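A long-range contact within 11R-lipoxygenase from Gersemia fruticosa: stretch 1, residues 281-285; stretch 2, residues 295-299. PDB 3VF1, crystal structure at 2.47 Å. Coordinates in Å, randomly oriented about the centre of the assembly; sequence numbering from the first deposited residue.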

# COMPACT_ATOMS: atom_id res chain seq x y z
N PRO A 281 -16.69 -25.52 20.41
CA PRO A 281 -17.80 -25.82 21.32
C PRO A 281 -17.84 -24.94 22.57
O PRO A 281 -17.64 -25.44 23.68
CB PRO A 281 -17.55 -27.28 21.70
CG PRO A 281 -16.07 -27.42 21.64
CD PRO A 281 -15.62 -26.53 20.50
N VAL A 282 -18.09 -23.65 22.40
CA VAL A 282 -18.23 -22.74 23.52
C VAL A 282 -19.60 -22.90 24.16
O VAL A 282 -20.62 -22.72 23.50
CB VAL A 282 -18.05 -21.27 23.08
CG1 VAL A 282 -18.35 -20.33 24.24
CG2 VAL A 282 -16.65 -21.04 22.55
N LYS A 283 -19.62 -23.24 25.44
CA LYS A 283 -20.87 -23.44 26.17
C LYS A 283 -21.22 -22.21 26.99
O LYS A 283 -20.34 -21.50 27.47
CB LYS A 283 -20.78 -24.68 27.06
CG LYS A 283 -20.41 -25.95 26.31
CD LYS A 283 -21.34 -26.18 25.13
CE LYS A 283 -20.93 -27.40 24.32
NZ LYS A 283 -21.79 -27.57 23.11
N ASN A 284 -22.51 -21.98 27.16
CA ASN A 284 -23.01 -20.81 27.88
C ASN A 284 -22.40 -20.70 29.28
O ASN A 284 -22.10 -19.59 29.73
CB ASN A 284 -24.53 -20.87 27.97
CG ASN A 284 -25.12 -19.65 28.66
OD1 ASN A 284 -25.08 -18.54 28.13
ND2 ASN A 284 -25.69 -19.86 29.84
N GLU A 285 -22.22 -21.83 29.95
CA GLU A 285 -21.68 -21.84 31.31
C GLU A 285 -20.33 -21.15 31.36
O GLU A 285 -19.97 -20.54 32.37
CB GLU A 285 -21.58 -23.28 31.84
CG GLU A 285 -20.15 -23.84 31.97
CD GLU A 285 -19.92 -25.09 31.14
OE1 GLU A 285 -20.91 -25.71 30.70
OE2 GLU A 285 -18.74 -25.45 30.93
N TYR A 295 -28.95 -12.47 29.54
CA TYR A 295 -28.53 -12.97 28.23
C TYR A 295 -27.80 -14.30 28.32
O TYR A 295 -26.97 -14.51 29.20
CB TYR A 295 -27.64 -11.94 27.53
CG TYR A 295 -28.39 -10.89 26.76
CD1 TYR A 295 -29.11 -9.90 27.42
CD2 TYR A 295 -28.39 -10.88 25.38
CE1 TYR A 295 -29.80 -8.94 26.72
CE2 TYR A 295 -29.08 -9.92 24.66
CZ TYR A 295 -29.78 -8.95 25.34
OH TYR A 295 -30.47 -7.99 24.63
N THR A 296 -28.12 -15.19 27.39
CA THR A 296 -27.38 -16.43 27.21
C THR A 296 -26.58 -16.30 25.92
O THR A 296 -26.87 -15.44 25.09
CB THR A 296 -28.32 -17.64 27.12
OG1 THR A 296 -29.23 -17.46 26.03
CG2 THR A 296 -29.10 -17.82 28.41
N LEU A 297 -25.58 -17.16 25.76
CA LEU A 297 -24.78 -17.16 24.54
C LEU A 297 -25.68 -17.25 23.31
O LEU A 297 -25.44 -16.58 22.31
CB LEU A 297 -23.80 -18.33 24.56
CG LEU A 297 -22.86 -18.42 23.35
CD1 LEU A 297 -22.09 -17.12 23.17
CD2 LEU A 297 -21.90 -19.59 23.52
N GLU A 298 -26.72 -18.07 23.41
CA GLU A 298 -27.63 -18.29 22.29
C GLU A 298 -28.39 -17.01 21.95
O GLU A 298 -28.52 -16.65 20.78
CB GLU A 298 -28.62 -19.41 22.62
CG GLU A 298 -27.99 -20.80 22.72
CD GLU A 298 -27.21 -21.01 24.01
OE1 GLU A 298 -27.28 -20.14 24.91
OE2 GLU A 298 -26.52 -22.05 24.12
N LYS A 299 -28.90 -16.33 22.98
CA LYS A 299 -29.65 -15.10 22.78
C LYS A 299 -28.76 -14.01 22.20
O LYS A 299 -29.18 -13.24 21.34
CB LYS A 299 -30.25 -14.63 24.11
CG LYS A 299 -31.10 -13.36 23.99
CD LYS A 299 -31.70 -12.98 25.34
CE LYS A 299 -32.49 -11.68 25.24
NZ LYS A 299 -33.07 -11.27 26.55

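The contact is small, burying 207 Å² summed over both sides, and it centres on Asn284 and Leu297, whose CA atoms lie 5.3 Å apart. One hydrogen bond joins the stretches: Leu297 N donates to Asn284 OD1 over 2.8 Å, with an N-H...O angle of 161°. The donor is the amide of the first residue of the helix that begins at Leu297, and such amides have no carbonyl of a preceding turn to accept from them, so a side-chain oxygen from another stretch can serve.

The conformation of Asn284 fits this role. Its CA-CB bond points sideways to the second stretch, yet with chi1 at -178° (t) and chi2 at 68° the carboxamide end comes nearer, and OD1 meets the amide. Asn284 OD1 also lies 3.3 Å from Thr296 CA, a van der Waals approach beside the bond. ND2, the other end of the carboxamide, is hydrogen-bonded elsewhere in the structure.

Thr296 occupies the N-cap position. Its p rotamer (chi1 58°) places Thr296 OG1 to accept from Lys299 N at 3.3 Å and 160°, a capping bond. Two amides in the first turn of the helix, those of Leu297 and Lys299, are thus satisfied by side chains, the first across the contact and the second within its own stretch.

Leu297 points its CA-CB bond toward the first stretch. Chi1 at -178° (t) and chi2 at 55° (p) carry Leu297 CD2 to 3.7 Å from Val282 CG1, an apolar contact between two buried residues; Val282 itself is t, at 174°. Leu297 CD2 also packs 3.4 Å from Val282 O, so the methyl meets backbone as well as side chain.

Glu298 contributes little: its end comes nearer than its sideways CA-CB bond suggests, but Glu298 OE1 stops 4.2 Å from Asn284 CB. The CA-CB bond of Lys283 points away, and its side chain comes no closer than 6.3 Å, from Lys283 CB to Leu297 CD2.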